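Local coordinates for protein enoyl-CoA hydratase (Mycolicibacterium smegmatis, PDB 7MCM) that probably hydrates (2E)-enoyl-CoA thioesters reversibly to (3S)-3-hydroxyacyl-CoA, a reaction of fatty acid metabolism, at residues E190-S193 with P199-H202; C128-A133 with H202-R207; L223-T228 with D232-L237; E106-A111 with P214-A219. One frame throughout, in Å; residues are numbered along the deposited sequence.

Interaction 1 of 4, residues E190-S193 with P199-H202; sequences EVLS and PAAH
Leu192 on strand 191-192 and Ala200 near the start of helix 197-209 mark the closest backbone approach, with CA atoms 7.6 Å apart and both CB atoms directed into the gap. That spacing is bridged by a leucine meeting an alanine. The Ala200 methyl group lies against the fork of the leucine, CB coming to 3.5 Å from both Leu192 CD1 and Leu192 CD2, while Leu192 CG stands only slightly farther off, at 4.0 Å from the same carbon. The branch point therefore faces the alanine, and neither methyl alone carries the contact. Its first torsion, with CG anti to the carbonyl carbon (chi1 -55°), sends the side chain toward the helix, and chi2 of 121°, far from a staggered value, turns the two methyls so that they reach the alanine equally. The setting is the edge of the main sheet of the crotonase-like fold: 191-192 is the outermost strand in this chain, running parallel to 130-134, and the chain then passes through a short connection into a helix that lies over one face of that sheet. Ile132 of the neighbouring strand extends the apolar layer, touching Leu192 as well as Ala201 of the helix. Glu190 adds a polar margin. Its carboxylate approaches Ala200 without bonding to it, and a water donates to both Glu190 OE2, at 2.7 Å, and Ala200 O, at 2.9 Å. Because Glu190 was modelled in two conformers, this bridge belongs to one of them and remains doubtful as a permanent link.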
loop_
_atom_site.group_PDB
_atom_site.type_symbol
_atom_site.label_atom_id
_atom_site.label_comp_id
_atom_site.label_asym_id
_atom_site.label_seq_id
_atom_site.Cartn_x
_atom_site.Cartn_y
_atom_site.Cartn_z
ATOM N N GLU B 190 17.893 -24.906 9.421
ATOM C CA GLU B 190 18.811 -25.894 9.961
ATOM C C GLU B 190 19.632 -26.484 8.824
ATOM O O GLU B 190 19.229 -26.475 7.655
ATOM C CB GLU B 190 18.087 -26.996 10.757
ATOM C CG GLU B 190 16.964 -27.690 10.036
ATOM C CD GLU B 190 16.207 -28.704 10.902
ATOM O OE1 GLU B 190 16.809 -29.261 11.849
ATOM O OE2 GLU B 190 15.009 -28.951 10.630
ATOM N N VAL B 191 20.827 -26.944 9.183
ATOM C CA VAL B 191 21.758 -27.563 8.250
ATOM C C VAL B 191 21.987 -28.986 8.724
ATOM O O VAL B 191 22.322 -29.208 9.893
ATOM C CB VAL B 191 23.087 -26.787 8.162
ATOM C CG1 VAL B 191 24.106 -27.553 7.322
ATOM C CG2 VAL B 191 22.850 -25.398 7.600
ATOM N N LEU B 192 21.785 -29.948 7.828
ATOM C CA LEU B 192 21.885 -31.357 8.158
ATOM C C LEU B 192 22.928 -32.017 7.272
ATOM O O LEU B 192 23.236 -31.533 6.178
ATOM C CB LEU B 192 20.519 -32.036 7.995
ATOM C CG LEU B 192 19.575 -31.199 8.868
ATOM C CD1 LEU B 192 18.429 -30.586 8.090
ATOM C CD2 LEU B 192 19.114 -31.963 10.072
ATOM N N SER B 193 23.478 -33.130 7.754
ATOM C CA SER B 193 24.309 -33.940 6.883
ATOM C C SER B 193 23.486 -34.390 5.682
ATOM O O SER B 193 22.253 -34.445 5.729
ATOM C CB SER B 193 24.874 -35.151 7.629
ATOM O OG SER B 193 23.876 -36.140 7.819
ATOM N N PRO B 199 15.164 -37.092 6.088
ATOM C CA PRO B 199 14.587 -37.380 7.413
ATOM C C PRO B 199 14.228 -36.137 8.212
ATOM O O PRO B 199 13.174 -36.107 8.859
ATOM C CB PRO B 199 15.690 -38.195 8.094
ATOM C CG PRO B 199 16.316 -38.935 6.985
ATOM C CD PRO B 199 16.315 -37.978 5.811
ATOM N N ALA B 200 15.067 -35.099 8.185
ATOM C CA ALA B 200 14.725 -33.875 8.903
ATOM C C ALA B 200 13.555 -33.154 8.249
ATOM O O ALA B 200 12.707 -32.577 8.942
ATOM C CB ALA B 200 15.931 -32.946 8.974
ATOM N N ALA B 201 13.501 -33.158 6.918
ATOM C CA ALA B 201 12.392 -32.503 6.236
ATOM C C ALA B 201 11.074 -33.179 6.582
ATOM O O ALA B 201 10.056 -32.506 6.793
ATOM C CB ALA B 201 12.618 -32.516 4.726
ATOM N N HIS B 202 11.082 -34.509 6.685
ATOM C CA HIS B 202 9.866 -35.219 7.061
ATOM C C HIS B 202 9.496 -34.988 8.523
ATOM O O HIS B 202 8.308 -34.918 8.852
ATOM C CB HIS B 202 10.009 -36.710 6.768
ATOM C CG HIS B 202 9.789 -37.051 5.331
ATOM N ND1 HIS B 202 8.530 -37.147 4.778
ATOM C CD2 HIS B 202 10.663 -37.274 4.322
ATOM C CE1 HIS B 202 8.638 -37.447 3.496
ATOM N NE2 HIS B 202 9.922 -37.522 3.193
HETATM O O HOH W 1 13.457 -31.116 11.272
#

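Interaction 2 of 4, residues C128-A133 with H202-R207; sequences CDLRIA and HRLAER
Leu130 and Ile132, alternate residues of strand 130-134, face helix 197-209 and meet a single side chain of it, that of Leu204. Taking the helix in order, His202 directs its CB away from the strand, and His202 O and Arg203 O take the i to i+4 helical bonds of Glu206 N and Arg207 N. Leu204 then points at the strand. With CG anti to the backbone N (chi1 -179°), its branch is directed to the strand, and side chains from both segments together span the 9.5 Å between Leu130 CA and Leu204 CA. One methyl of Leu204 does all the touching on the helix side: Leu204 CD2 lies 3.8 Å from Leu130 CD1 and 4.2 Å from Ile132 CG2. The two leucines meet at a slant, whereas Ile132 and Leu204 run antiparallel past one another. Ala205 is turned to Val54 and Ile56 of strand 54-59, and Arg207 makes salt bridges with Asp175 and Glu169 of a second subunit. On the strand itself Arg131 points the other way, where its NH1 bonds Cys128 O at 2.8 Å with an N-H...O angle of 148°, meeting the carbonyl from 52° above its plane; NE goes to Leu187 O. Apolar residues facing the helix thus alternate with an arginine on the strand's other side, and the helix also covers strands 54-59 and 109-113, an arrangement that forms the layered helix-on-sheet core of the crotonase fold.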
loop_
_atom_site.group_PDB
_atom_site.type_symbol
_atom_site.label_atom_id
_atom_site.label_comp_id
_atom_site.label_asym_id
_atom_site.label_seq_id
_atom_site.Cartn_x
_atom_site.Cartn_y
_atom_site.Cartn_z
ATOM N N CYS B 128 9.778 -20.650 -1.113
ATOM C CA CYS B 128 9.138 -21.628 -0.245
ATOM C C CYS B 128 8.969 -21.061 1.164
ATOM O O CYS B 128 9.571 -20.046 1.528
ATOM C CB CYS B 128 9.953 -22.919 -0.233
ATOM S SG CYS B 128 9.980 -23.759 -1.861
ATOM N N ASP B 129 8.111 -21.714 1.963
ATOM C CA ASP B 129 7.767 -21.159 3.273
ATOM C C ASP B 129 8.885 -21.348 4.288
ATOM O O ASP B 129 9.126 -20.469 5.124
ATOM C CB ASP B 129 6.466 -21.777 3.793
ATOM C CG ASP B 129 5.292 -21.521 2.860
ATOM O OD1 ASP B 129 5.004 -20.340 2.581
ATOM O OD2 ASP B 129 4.680 -22.490 2.379
ATOM N N LEU B 130 9.558 -22.487 4.236
ATOM C CA LEU B 130 10.609 -22.872 5.170
ATOM C C LEU B 130 11.733 -23.475 4.357
ATOM O O LEU B 130 11.468 -24.166 3.373
ATOM C CB LEU B 130 10.124 -23.922 6.195
ATOM C CG LEU B 130 9.061 -23.492 7.191
ATOM C CD1 LEU B 130 8.632 -24.641 8.061
ATOM C CD2 LEU B 130 9.682 -22.416 8.038
ATOM N N ARG B 131 12.978 -23.226 4.765
ATOM C CA ARG B 131 14.133 -23.841 4.125
ATOM C C ARG B 131 14.978 -24.564 5.155
ATOM O O ARG B 131 15.229 -24.041 6.243
ATOM C CB ARG B 131 15.008 -22.817 3.417
ATOM C CG ARG B 131 14.498 -22.356 2.077
ATOM C CD ARG B 131 14.973 -20.920 1.817
ATOM N NE ARG B 131 14.439 -19.997 2.808
ATOM C CZ ARG B 131 13.179 -19.587 2.810
ATOM N NH1 ARG B 131 12.314 -20.021 1.900
ATOM N NH2 ARG B 131 12.778 -18.725 3.739
ATOM N N ILE B 132 15.405 -25.778 4.804
ATOM C CA ILE B 132 16.486 -26.471 5.487
ATOM C C ILE B 132 17.440 -26.959 4.405
ATOM O O ILE B 132 17.059 -27.112 3.241
ATOM C CB ILE B 132 15.984 -27.643 6.360
ATOM C CG1 ILE B 132 15.341 -28.709 5.493
ATOM C CG2 ILE B 132 14.956 -27.172 7.374
ATOM C CD1 ILE B 132 14.886 -29.929 6.285
ATOM N N ALA B 133 18.693 -27.215 4.796
ATOM C CA ALA B 133 19.735 -27.475 3.808
ATOM C C ALA B 133 20.659 -28.592 4.252
ATOM O O ALA B 133 20.898 -28.791 5.448
ATOM C CB ALA B 133 20.584 -26.221 3.522
ATOM N N HIS B 202 11.082 -34.509 6.685
ATOM C CA HIS B 202 9.866 -35.219 7.061
ATOM C C HIS B 202 9.496 -34.988 8.523
ATOM O O HIS B 202 8.308 -34.918 8.852
ATOM C CB HIS B 202 10.009 -36.710 6.768
ATOM C CG HIS B 202 9.789 -37.051 5.331
ATOM N ND1 HIS B 202 8.530 -37.147 4.778
ATOM C CD2 HIS B 202 10.663 -37.274 4.322
ATOM C CE1 HIS B 202 8.638 -37.447 3.496
ATOM N NE2 HIS B 202 9.922 -37.522 3.193
ATOM N N ARG B 203 10.478 -34.913 9.425
ATOM C CA ARG B 203 10.140 -34.583 10.810
ATOM C C ARG B 203 9.473 -33.214 10.885
ATOM O O ARG B 203 8.429 -33.052 11.524
ATOM C CB ARG B 203 11.384 -34.618 11.697
ATOM C CG ARG B 203 11.852 -36.002 12.058
ATOM C CD ARG B 203 12.931 -35.948 13.128
ATOM N NE ARG B 203 14.116 -35.230 12.663
ATOM C CZ ARG B 203 15.179 -35.804 12.118
ATOM N NH1 ARG B 203 15.236 -37.114 11.928
ATOM N NH2 ARG B 203 16.218 -35.051 11.770
ATOM N N LEU B 204 10.041 -32.222 10.193
ATOM C CA LEU B 204 9.450 -30.888 10.174
ATOM C C LEU B 204 8.057 -30.902 9.542
ATOM O O LEU B 204 7.128 -30.276 10.060
ATOM C CB LEU B 204 10.378 -29.923 9.427
ATOM C CG LEU B 204 9.931 -28.460 9.321
ATOM C CD1 LEU B 204 9.697 -27.852 10.699
ATOM C CD2 LEU B 204 10.963 -27.630 8.515
ATOM N N ALA B 205 7.905 -31.595 8.406
ATOM C CA ALA B 205 6.598 -31.721 7.761
ATOM C C ALA B 205 5.564 -32.356 8.691
ATOM O O ALA B 205 4.401 -31.937 8.714
ATOM C CB ALA B 205 6.734 -32.544 6.474
ATOM N N GLU B 206 5.962 -33.382 9.447
ATOM C CA GLU B 206 5.032 -34.055 10.356
ATOM C C GLU B 206 4.611 -33.171 11.524
ATOM O O GLU B 206 3.518 -33.359 12.073
ATOM C CB GLU B 206 5.640 -35.355 10.871
ATOM C CG GLU B 206 5.285 -36.557 9.991
ATOM C CD GLU B 206 3.774 -36.806 9.956
ATOM O OE1 GLU B 206 3.081 -36.524 10.977
ATOM O OE2 GLU B 206 3.280 -37.268 8.904
ATOM N N ARG B 207 5.459 -32.225 11.935
ATOM C CA ARG B 207 5.043 -31.288 12.979
ATOM C C ARG B 207 3.916 -30.378 12.496
ATOM O O ARG B 207 3.147 -29.859 13.314
ATOM C CB ARG B 207 6.229 -30.446 13.457
ATOM C CG ARG B 207 7.285 -31.166 14.302
ATOM C CD ARG B 207 8.516 -30.217 14.478
ATOM N NE ARG B 207 8.131 -28.941 15.072
ATOM C CZ ARG B 207 8.828 -27.815 14.997
ATOM N NH1 ARG B 207 9.969 -27.750 14.335
ATOM N NH2 ARG B 207 8.370 -26.726 15.609
#

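Interaction 3 of 4, residues L223-T228 with D232-L237; sequences LLESRT and DSTLAL
Leu237 packs on the aliphatic part of Glu225. Its CD2 rests 3.7 Å from Glu225 CB and 3.8 Å from Glu225 CG, and the two side chains cross at a slant. Glu225 leaves its helix with CG anti to the backbone N and then bends at chi2 (85°), which brings OE2 against Ser233 CB, at 3.5 Å. Such pairing of residues 223-226 with helix 231-241, whose CA atoms approach to 6.2 Å at Ser226 and Thr234, belongs to the C-terminal helical part of the crotonase fold, the part that mediates subunit association in this family. The polar contacts agree with that role. Glu225 OE2 is hydrogen-bonded to Ser233 OG of a third subunit, and Ser233 OG reciprocally to Glu225 OE2 of that subunit, while Glu225 OE1 forms a salt bridge with Arg221. The hydroxyls of Ser226 and Thr234 lie near each other without bonding; Ser226 OG, in one of its two conformers, is hydrogen-bonded to Leu222 O and to Thr155 OG1 of a second subunit, and Thr234 OG1 weakly to Ser230 O. Asp232 makes a salt bridge with Arg100 of the second subunit.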
loop_
_atom_site.group_PDB
_atom_site.type_symbol
_atom_site.label_atom_id
_atom_site.label_comp_id
_atom_site.label_asym_id
_atom_site.label_seq_id
_atom_site.Cartn_x
_atom_site.Cartn_y
_atom_site.Cartn_z
ATOM N N LEU B 223 -1.134 -16.148 6.895
ATOM C CA LEU B 223 0.267 -15.723 6.835
ATOM C C LEU B 223 0.589 -15.034 5.513
ATOM O O LEU B 223 1.347 -14.055 5.491
ATOM C CB LEU B 223 1.200 -16.911 7.046
ATOM C CG LEU B 223 1.309 -17.382 8.497
ATOM C CD1 LEU B 223 1.848 -18.795 8.532
ATOM C CD2 LEU B 223 2.197 -16.437 9.270
ATOM N N LEU B 224 0.059 -15.547 4.397
ATOM C CA LEU B 224 0.265 -14.885 3.108
ATOM C C LEU B 224 -0.300 -13.474 3.114
ATOM O O LEU B 224 0.335 -12.541 2.611
ATOM C CB LEU B 224 -0.371 -15.687 1.974
ATOM C CG LEU B 224 0.373 -16.917 1.456
ATOM C CD1 LEU B 224 -0.375 -17.529 0.285
ATOM C CD2 LEU B 224 1.769 -16.510 1.022
ATOM N N GLU B 225 -1.494 -13.300 3.681
ATOM C CA GLU B 225 -2.104 -11.974 3.730
ATOM C C GLU B 225 -1.256 -10.987 4.526
ATOM O O GLU B 225 -1.169 -9.806 4.168
ATOM C CB GLU B 225 -3.514 -12.089 4.318
ATOM C CG GLU B 225 -4.195 -10.761 4.572
ATOM C CD GLU B 225 -4.891 -10.244 3.332
ATOM O OE1 GLU B 225 -4.832 -10.931 2.291
ATOM O OE2 GLU B 225 -5.463 -9.135 3.387
ATOM N N SER B 226 -0.584 -11.459 5.578
ATOM C CA SER B 226 0.144 -10.553 6.455
ATOM C C SER B 226 1.410 -9.985 5.811
ATOM O O SER B 226 1.889 -8.928 6.249
ATOM C CB SER B 226 0.463 -11.287 7.756
ATOM O OG SER B 226 -0.721 -11.891 8.290
ATOM N N ARG B 227 1.957 -10.638 4.782
ATOM C CA ARG B 227 3.174 -10.115 4.157
ATOM C C ARG B 227 2.966 -8.730 3.573
ATOM O O ARG B 227 3.904 -7.928 3.532
ATOM C CB ARG B 227 3.677 -11.062 3.065
ATOM C CG ARG B 227 3.947 -12.451 3.575
ATOM C CD ARG B 227 4.932 -13.212 2.712
ATOM N NE ARG B 227 4.353 -13.752 1.487
ATOM C CZ ARG B 227 4.905 -14.728 0.775
ATOM N NH1 ARG B 227 6.016 -15.334 1.176
ATOM N NH2 ARG B 227 4.338 -15.097 -0.372
ATOM N N THR B 228 1.770 -8.424 3.126
ATOM C CA THR B 228 1.557 -7.146 2.452
ATOM C C THR B 228 0.429 -6.319 3.050
ATOM O O THR B 228 0.539 -5.092 3.111
ATOM C CB THR B 228 1.259 -7.389 0.968
ATOM O OG1 THR B 228 0.428 -8.552 0.842
ATOM C CG2 THR B 228 2.550 -7.574 0.175
ATOM N N ASP B 232 -5.485 -3.958 9.594
ATOM C CA ASP B 232 -6.941 -4.018 9.496
ATOM C C ASP B 232 -7.397 -5.117 8.540
ATOM O O ASP B 232 -8.410 -5.784 8.786
ATOM C CB ASP B 232 -7.492 -2.660 9.054
ATOM C CG ASP B 232 -7.435 -1.621 10.158
ATOM O OD1 ASP B 232 -7.507 -2.012 11.344
ATOM O OD2 ASP B 232 -7.325 -0.416 9.842
ATOM N N SER B 233 -6.686 -5.295 7.429
ATOM C CA SER B 233 -7.041 -6.345 6.484
ATOM C C SER B 233 -6.864 -7.726 7.097
ATOM O O SER B 233 -7.686 -8.622 6.867
ATOM C CB SER B 233 -6.202 -6.214 5.218
ATOM O OG SER B 233 -6.613 -5.070 4.501
ATOM N N THR B 234 -5.781 -7.926 7.852
ATOM C CA THR B 234 -5.555 -9.218 8.487
ATOM C C THR B 234 -6.617 -9.494 9.544
ATOM O O THR B 234 -7.116 -10.621 9.652
ATOM C CB THR B 234 -4.152 -9.265 9.091
ATOM O OG1 THR B 234 -3.179 -9.184 8.044
ATOM C CG2 THR B 234 -3.938 -10.545 9.914
ATOM N N LEU B 235 -6.989 -8.467 10.315
ATOM C CA LEU B 235 -8.028 -8.638 11.322
ATOM C C LEU B 235 -9.359 -9.016 10.681
ATOM O O LEU B 235 -10.075 -9.882 11.192
ATOM C CB LEU B 235 -8.172 -7.357 12.150
ATOM C CG LEU B 235 -7.008 -6.987 13.081
ATOM C CD1 LEU B 235 -7.248 -5.612 13.718
ATOM C CD2 LEU B 235 -6.812 -8.048 14.145
ATOM N N ALA B 236 -9.707 -8.376 9.561
ATOM C CA ALA B 236 -10.954 -8.694 8.873
ATOM C C ALA B 236 -10.945 -10.121 8.328
ATOM O O ALA B 236 -11.955 -10.831 8.415
ATOM C CB ALA B 236 -11.190 -7.694 7.737
ATOM N N LEU B 237 -9.826 -10.549 7.738
ATOM C CA LEU B 237 -9.746 -11.899 7.188
ATOM C C LEU B 237 -9.770 -12.936 8.303
ATOM O O LEU B 237 -10.501 -13.926 8.224
ATOM C CB LEU B 237 -8.489 -12.052 6.329
ATOM C CG LEU B 237 -8.273 -13.392 5.600
ATOM C CD1 LEU B 237 -9.430 -13.711 4.641
ATOM C CD2 LEU B 237 -6.942 -13.419 4.856
#

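Interaction 4 of 4, residues E106-A111 with P214-A219; sequences EVPVIA and PAVRMA
Arg217 NH1 and Glu106 OE1 form a salt bridge of 3.2 Å, with a distinctly bent N-H...O angle of 137°. The carboxylate and guanidinium planes stand 89° apart, and the nitrogen meets OE1 from 49° above the carboxylate plane, so this is a one-point contact and not a paired, coplanar one. The strongest polar partner of the arginine lies outside the two segments: Ile52 O, bonded to NH2. Ala46 O, also on NH2, and Asn47 O, on NH1, add further bonds, and together they fix the rotation of the guanidinium. The extended chain from CG to NE takes it past the Glu106 backbone, where a water donates to Glu106 O, at 2.8 Å, and to Arg217 O, at 2.6 Å. In the crotonase-like fold this is the entrance to a central strand of the main sheet, 109-113, where the loop 106-108 feeds into it beside helix 213-226, whose Lys220 also bonds Val107 O. Packing begins on the guanidinium: Val107 CG1 lies over one face, 3.1 Å off the plane and displaced from its centre, 3.4 Å from Arg217 NH2. Farther in, Pro108 CG touches Val216 CG1 at 3.8 Å, the ring and the valine crossing at about a right angle. Ile208 of helix 197-209 and Val144 of a second subunit also reach Val216, and Leu172 of that subunit packs on Pro108.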
loop_
_atom_site.group_PDB
_atom_site.type_symbol
_atom_site.label_atom_id
_atom_site.label_comp_id
_atom_site.label_asym_id
_atom_site.label_seq_id
_atom_site.Cartn_x
_atom_site.Cartn_y
_atom_site.Cartn_z
ATOM N N GLU B 106 -1.927 -23.512 -1.638
ATOM C CA GLU B 106 -2.560 -23.387 -0.333
ATOM C C GLU B 106 -1.853 -24.174 0.757
ATOM O O GLU B 106 -2.147 -23.959 1.936
ATOM C CB GLU B 106 -4.011 -23.847 -0.393
ATOM C CG GLU B 106 -4.813 -23.179 -1.463
ATOM C CD GLU B 106 -6.224 -23.713 -1.508
ATOM O OE1 GLU B 106 -6.608 -24.468 -0.580
ATOM O OE2 GLU B 106 -6.946 -23.380 -2.474
ATOM N N VAL B 107 -0.969 -25.100 0.407
ATOM C CA VAL B 107 -0.332 -25.902 1.444
ATOM C C VAL B 107 1.072 -25.359 1.684
ATOM O O VAL B 107 1.704 -24.832 0.754
ATOM C CB VAL B 107 -0.324 -27.403 1.086
ATOM C CG1 VAL B 107 -1.689 -27.839 0.530
ATOM C CG2 VAL B 107 0.764 -27.733 0.129
ATOM N N PRO B 108 1.573 -25.440 2.920
ATOM C CA PRO B 108 2.960 -25.046 3.194
ATOM C C PRO B 108 3.946 -25.877 2.385
ATOM O O PRO B 108 3.743 -27.076 2.169
ATOM C CB PRO B 108 3.122 -25.313 4.694
ATOM C CG PRO B 108 1.753 -25.520 5.234
ATOM C CD PRO B 108 0.830 -25.839 4.122
ATOM N N VAL B 109 5.030 -25.226 1.954
ATOM C CA VAL B 109 6.087 -25.852 1.163
ATOM C C VAL B 109 7.410 -25.718 1.908
ATOM O O VAL B 109 7.858 -24.603 2.199
ATOM C CB VAL B 109 6.201 -25.234 -0.242
ATOM C CG1 VAL B 109 7.293 -25.941 -1.016
ATOM C CG2 VAL B 109 4.875 -25.354 -1.004
ATOM N N ILE B 110 8.054 -26.848 2.172
ATOM C CA ILE B 110 9.380 -26.887 2.783
ATOM C C ILE B 110 10.404 -27.152 1.681
ATOM O O ILE B 110 10.325 -28.175 0.994
ATOM C CB ILE B 110 9.446 -27.971 3.872
ATOM C CG1 ILE B 110 8.540 -27.610 5.049
ATOM C CG2 ILE B 110 10.880 -28.200 4.359
ATOM C CD1 ILE B 110 8.128 -28.869 5.838
ATOM N N ALA B 111 11.363 -26.236 1.493
ATOM C CA ALA B 111 12.471 -26.493 0.568
ATOM C C ALA B 111 13.545 -27.294 1.294
ATOM O O ALA B 111 14.117 -26.819 2.282
ATOM C CB ALA B 111 13.069 -25.181 0.043
ATOM N N PRO B 214 -7.738 -28.467 7.449
ATOM C CA PRO B 214 -8.288 -27.153 7.082
ATOM C C PRO B 214 -7.645 -25.993 7.827
ATOM O O PRO B 214 -7.495 -24.910 7.253
ATOM C CB PRO B 214 -9.776 -27.291 7.423
ATOM C CG PRO B 214 -10.035 -28.732 7.440
ATOM C CD PRO B 214 -8.792 -29.359 7.967
ATOM N N ALA B 215 -7.281 -26.180 9.102
ATOM C CA ALA B 215 -6.681 -25.085 9.864
ATOM C C ALA B 215 -5.279 -24.757 9.359
ATOM O O ALA B 215 -4.880 -23.585 9.334
ATOM C CB ALA B 215 -6.645 -25.427 11.350
ATOM N N VAL B 216 -4.507 -25.777 8.976
ATOM C CA VAL B 216 -3.188 -25.530 8.398
ATOM C C VAL B 216 -3.296 -24.639 7.158
ATOM O O VAL B 216 -2.519 -23.684 6.984
ATOM C CB VAL B 216 -2.489 -26.871 8.092
ATOM C CG1 VAL B 216 -1.273 -26.647 7.186
ATOM C CG2 VAL B 216 -2.053 -27.526 9.405
ATOM N N ARG B 217 -4.276 -24.912 6.295
ATOM C CA ARG B 217 -4.410 -24.135 5.067
ATOM C C ARG B 217 -4.914 -22.725 5.345
ATOM O O ARG B 217 -4.496 -21.771 4.677
ATOM C CB ARG B 217 -5.335 -24.858 4.098
ATOM C CG ARG B 217 -4.636 -26.047 3.462
ATOM C CD ARG B 217 -5.573 -26.761 2.544
ATOM N NE ARG B 217 -4.960 -27.932 1.934
ATOM C CZ ARG B 217 -5.201 -28.322 0.697
ATOM N NH1 ARG B 217 -5.972 -27.612 -0.110
ATOM N NH2 ARG B 217 -4.658 -29.452 0.258
ATOM N N MET B 218 -5.843 -22.584 6.290
ATOM C CA MET B 218 -6.326 -21.259 6.658
ATOM C C MET B 218 -5.209 -20.429 7.273
ATOM O O MET B 218 -5.098 -19.229 7.002
ATOM C CB MET B 218 -7.497 -21.381 7.630
ATOM C CG MET B 218 -8.817 -21.752 6.963
ATOM S SD MET B 218 -10.291 -21.524 7.999
ATOM C CE MET B 218 -9.856 -22.369 9.535
ATOM N N ALA B 219 -4.390 -21.047 8.125
ATOM C CA ALA B 219 -3.266 -20.332 8.724
ATOM C C ALA B 219 -2.280 -19.852 7.663
ATOM O O ALA B 219 -1.774 -18.728 7.744
ATOM C CB ALA B 219 -2.549 -21.216 9.741
HETATM O O HOH W 2 -3.556 -21.540 2.260
#

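How the interactions relate
Interactions 1 and 2 lie between helix 197-209 and the main sheet, on its neighbouring strands 191-192 and 130-134; they share His202, and their centres are about 8 Å apart. Interaction 4 sits at the loop entering the next strand, 109-113, and uses the following helix, 213-226; its centre is about 12 Å from that of interaction 2. Along the chain, interactions 1 and 2 both lie inside the loop that interaction 4 closes. Interaction 3 comes after them, sharing a helix with interaction 4. Its centre is about 15 Å from that of interaction 4 and about 31 Å from that of interaction 1. In space, the contacts run from the sheet edge (1) through 2 and 4 to 3. Interactions 2, 3 and 4 each touch the second subunit; interaction 3 also touches a third.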